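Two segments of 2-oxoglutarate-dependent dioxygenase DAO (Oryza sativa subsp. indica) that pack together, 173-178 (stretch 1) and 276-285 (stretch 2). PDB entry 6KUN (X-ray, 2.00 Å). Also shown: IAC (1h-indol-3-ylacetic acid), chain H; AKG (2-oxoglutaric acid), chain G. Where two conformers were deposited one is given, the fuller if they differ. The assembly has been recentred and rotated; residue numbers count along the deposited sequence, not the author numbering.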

# COMPACT_ATOMS: atom_id res chain seq x y z
N HIS B 173 -20.24 -18.22 2.13
CA HIS B 173 -21.14 -17.95 3.23
C HIS B 173 -21.62 -16.52 3.12
O HIS B 173 -21.11 -15.72 2.33
CB HIS B 173 -20.43 -18.14 4.56
CG HIS B 173 -19.33 -17.14 4.77
ND1 HIS B 173 -18.21 -17.09 3.97
CD2 HIS B 173 -19.20 -16.13 5.66
CE1 HIS B 173 -17.42 -16.11 4.37
NE2 HIS B 173 -18.00 -15.52 5.39
N THR B 174 -22.60 -16.20 3.95
CA THR B 174 -23.03 -14.83 4.19
C THR B 174 -22.56 -14.50 5.60
O THR B 174 -22.38 -15.38 6.42
CB THR B 174 -24.55 -14.65 4.08
OG1 THR B 174 -25.21 -15.53 5.01
CG2 THR B 174 -25.05 -14.87 2.65
N ASP B 175 -22.42 -13.21 5.88
CA ASP B 175 -22.29 -12.76 7.25
C ASP B 175 -23.66 -12.80 7.91
O ASP B 175 -24.64 -12.38 7.30
CB ASP B 175 -21.74 -11.33 7.30
CG ASP B 175 -20.37 -11.20 6.69
OD1 ASP B 175 -19.65 -12.21 6.58
OD2 ASP B 175 -20.00 -10.07 6.32
N SER B 176 -23.72 -13.22 9.18
CA SER B 176 -25.00 -13.30 9.86
C SER B 176 -25.56 -11.92 10.20
O SER B 176 -26.79 -11.75 10.29
CB SER B 176 -24.87 -14.11 11.16
OG SER B 176 -23.92 -13.50 12.02
N GLY B 177 -24.67 -10.94 10.36
CA GLY B 177 -25.01 -9.63 10.87
C GLY B 177 -25.62 -8.68 9.86
O GLY B 177 -26.02 -9.06 8.76
N PHE B 178 -25.61 -7.40 10.23
CA PHE B 178 -26.27 -6.36 9.44
C PHE B 178 -25.42 -5.90 8.26
O PHE B 178 -25.86 -6.00 7.09
CB PHE B 178 -26.61 -5.20 10.41
CG PHE B 178 -27.39 -4.09 9.83
CD1 PHE B 178 -28.73 -4.28 9.46
CD2 PHE B 178 -26.82 -2.84 9.64
CE1 PHE B 178 -29.46 -3.23 8.89
CE2 PHE B 178 -27.51 -1.81 9.04
CZ PHE B 178 -28.85 -2.00 8.69
N LYS B 276 -34.46 -12.94 17.75
CA LYS B 276 -33.26 -12.53 18.45
C LYS B 276 -32.04 -12.94 17.65
O LYS B 276 -31.90 -14.11 17.26
CB LYS B 276 -33.20 -13.19 19.84
CG LYS B 276 -34.32 -12.74 20.79
CD LYS B 276 -34.15 -11.28 21.22
CE LYS B 276 -34.93 -10.97 22.50
NZ LYS B 276 -34.66 -11.96 23.60
N TYR B 277 -31.13 -11.99 17.44
CA TYR B 277 -29.93 -12.25 16.66
C TYR B 277 -29.14 -13.44 17.21
O TYR B 277 -28.72 -14.34 16.45
CB TYR B 277 -29.07 -10.99 16.63
CG TYR B 277 -27.74 -11.22 15.96
CD1 TYR B 277 -27.70 -11.59 14.63
CD2 TYR B 277 -26.54 -11.06 16.65
CE1 TYR B 277 -26.51 -11.82 14.00
CE2 TYR B 277 -25.34 -11.26 16.01
CZ TYR B 277 -25.32 -11.65 14.69
OH TYR B 277 -24.11 -11.86 14.04
N ASP B 278 -28.97 -13.46 18.53
CA ASP B 278 -28.33 -14.58 19.19
C ASP B 278 -28.95 -15.91 18.76
O ASP B 278 -28.24 -16.84 18.38
CB ASP B 278 -28.42 -14.43 20.71
CG ASP B 278 -27.51 -15.39 21.45
OD1 ASP B 278 -26.28 -15.25 21.34
OD2 ASP B 278 -28.04 -16.29 22.15
N ASP B 279 -30.27 -15.99 18.81
CA ASP B 279 -30.97 -17.20 18.39
C ASP B 279 -30.71 -17.52 16.92
O ASP B 279 -30.64 -18.68 16.53
CB ASP B 279 -32.47 -17.06 18.64
CG ASP B 279 -32.83 -17.06 20.13
OD1 ASP B 279 -31.97 -17.43 20.96
OD2 ASP B 279 -33.97 -16.65 20.46
N TYR B 280 -30.61 -16.50 16.07
CA TYR B 280 -30.34 -16.78 14.67
C TYR B 280 -28.94 -17.35 14.49
O TYR B 280 -28.75 -18.27 13.70
CB TYR B 280 -30.54 -15.51 13.81
CG TYR B 280 -30.28 -15.79 12.37
CD1 TYR B 280 -31.04 -16.71 11.66
CD2 TYR B 280 -29.21 -15.19 11.73
CE1 TYR B 280 -30.75 -17.00 10.34
CE2 TYR B 280 -28.92 -15.47 10.43
CZ TYR B 280 -29.69 -16.37 9.74
OH TYR B 280 -29.36 -16.62 8.45
N ARG B 281 -27.95 -16.83 15.25
CA ARG B 281 -26.61 -17.42 15.22
C ARG B 281 -26.62 -18.89 15.62
O ARG B 281 -25.97 -19.72 14.98
CB ARG B 281 -25.68 -16.63 16.14
CG ARG B 281 -25.28 -15.30 15.61
CD ARG B 281 -24.24 -14.63 16.51
NE ARG B 281 -23.00 -15.40 16.63
CZ ARG B 281 -22.09 -15.19 17.59
NH1 ARG B 281 -22.30 -14.24 18.48
NH2 ARG B 281 -20.99 -15.92 17.63
N ARG B 282 -27.32 -19.22 16.71
CA ARG B 282 -27.50 -20.61 17.11
C ARG B 282 -28.03 -21.43 15.95
O ARG B 282 -27.53 -22.52 15.66
CB ARG B 282 -28.48 -20.70 18.27
CG ARG B 282 -28.07 -20.07 19.55
CD ARG B 282 -29.15 -20.33 20.63
NE ARG B 282 -29.39 -21.76 20.82
CZ ARG B 282 -28.80 -22.50 21.76
NH1 ARG B 282 -27.92 -21.95 22.59
NH2 ARG B 282 -29.07 -23.78 21.88
N LEU B 283 -29.09 -20.92 15.30
CA LEU B 283 -29.73 -21.66 14.21
C LEU B 283 -28.77 -21.91 13.06
O LEU B 283 -28.79 -22.98 12.46
CB LEU B 283 -30.96 -20.89 13.73
CG LEU B 283 -31.89 -21.59 12.73
CD1 LEU B 283 -32.65 -22.72 13.37
CD2 LEU B 283 -32.86 -20.56 12.10
N ARG B 284 -27.92 -20.93 12.70
CA ARG B 284 -26.90 -21.17 11.69
C ARG B 284 -25.94 -22.27 12.17
O ARG B 284 -25.62 -23.21 11.43
CB ARG B 284 -26.12 -19.88 11.37
CG ARG B 284 -26.92 -18.87 10.48
CD ARG B 284 -26.21 -17.49 10.28
NE ARG B 284 -24.81 -17.62 9.87
CZ ARG B 284 -24.29 -17.24 8.70
NH1 ARG B 284 -25.02 -16.67 7.79
NH2 ARG B 284 -22.99 -17.42 8.48
N LEU B 285 -25.50 -22.17 13.43
CA LEU B 285 -24.54 -23.13 13.98
C LEU B 285 -25.12 -24.54 14.02
O LEU B 285 -24.43 -25.51 13.68
CB LEU B 285 -24.11 -22.66 15.37
CG LEU B 285 -23.17 -23.58 16.16
CD1 LEU B 285 -21.86 -23.77 15.39
CD2 LEU B 285 -22.89 -23.03 17.55
C IAC H . -22.12 -17.57 12.09
C1 IAC H . -21.06 -17.65 12.93
C2 IAC H . -20.17 -18.75 12.85
C3 IAC H . -20.38 -19.74 11.92
C4 IAC H . -21.46 -19.64 11.06
C5 IAC H . -22.32 -18.58 11.17
C7 IAC H . -21.09 -16.57 13.73
C8 IAC H . -22.18 -15.79 13.40
C17 IAC H . -20.19 -16.10 14.87
C18 IAC H . -18.94 -15.38 14.39
N IAC H . -22.82 -16.42 12.38
O2 IAC H . -17.88 -15.55 15.04
O3 IAC H . -18.99 -14.63 13.38
C1 AKG G . -15.73 -12.11 5.67
O1 AKG G . -15.50 -10.89 5.50
O2 AKG G . -16.62 -12.51 6.45
C2 AKG G . -14.94 -13.09 4.93
O5 AKG G . -15.49 -13.88 4.18
C3 AKG G . -13.44 -13.12 5.10
C4 AKG G . -12.90 -11.70 5.14
C5 AKG G . -11.40 -11.73 5.28
O3 AKG G . -10.70 -11.33 4.33
O4 AKG G . -10.91 -12.17 6.35

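Stretch 2 is helical from Tyr277 to Leu285, and the helix runs on later in the chain. Lys276 sits at the N-cap position just before it. The regular i to i+4 bonds are present: Tyr280 N donates to Lys276 O at 3.0 Å, and Arg281 N donates to Tyr277 O at 2.9 Å. Arg284 N closes the next turn on Tyr280 O at 3.0 Å. Stretch 1 is different. It forms no regular helix or strand, and it passes the helix as an extended segment that bends near Ser176. The backbones come nearest at Ser176 and Arg281, whose CA atoms are 6.9 Å apart. The CA atoms of Gly177 and Tyr277 are 8.0 Å apart. No backbone-to-backbone hydrogen bond joins the two stretches, so helix side chains make the connection. The contact is small and buries 286 Å² in total.

One side of the helix does the work. Tyr277, Tyr280 and Arg284 all point their CA-to-CB bonds toward stretch 1. Their spacing of three and four residues places them along one side of the helix. Asp278, Asp279, Arg282, Leu283 and Leu285 are out of reach.

Ser176 is the centre of the contact. Its CB points toward the helix, and its chi1 is p. Ser176 OG and Tyr277 OH form a hydrogen bond of 2.6 Å. This is a short bond between two hydroxyls, and either could be the donor. Ser176 OG lies at the edge of the Tyr277 ring, near its plane, as suits a partner of the phenol oxygen. Gly177 follows closely, with its N 3.8 Å from Tyr277 OH. An ideal CB on this glycine would lie 3.9 Å from the same oxygen. Tyr280 adds a looser contact, with its CE2 4.3 Å from Ser176 O.

Arg284 supplies the other polar anchor. Its guanidinium grips Thr174 through both terminal nitrogens. Arg284 NH2 donates to Thr174 O at 3.0 Å. Arg284 NH1 donates to Thr174 OG1 at 3.0 Å, and makes a weak bond to Thr174 O at 3.2 Å. Thr174 O receives an N-H from each terminal nitrogen, and the NH1 hydrogen that it takes weakly is shared with Thr174 OG1. Thr174 O lies near the guanidinium plane, where the N-H groups point. The face of the same group is used differently: Ser176 CB lies over it. Lower on the side chain, Arg284 CD is 3.7 Å from Ser176 CB. This is a van der Waals contact. Arginine thus combines directed hydrogen bonds with nonpolar packing.

The indole acid borders this contact; 2-oxoglutaric acid lies farther off, beside His173 and Asp175. Ser176 OG is 3.1 Å from N of the indole-3-acetic acid, so the serine lies close to both Tyr277 and the ligand. At the far end of stretch 1, His173 NE2 makes a weak hydrogen bond of 3.5 Å to O2 of 2-oxoglutaric acid, the cosubstrate named in the enzyme's title.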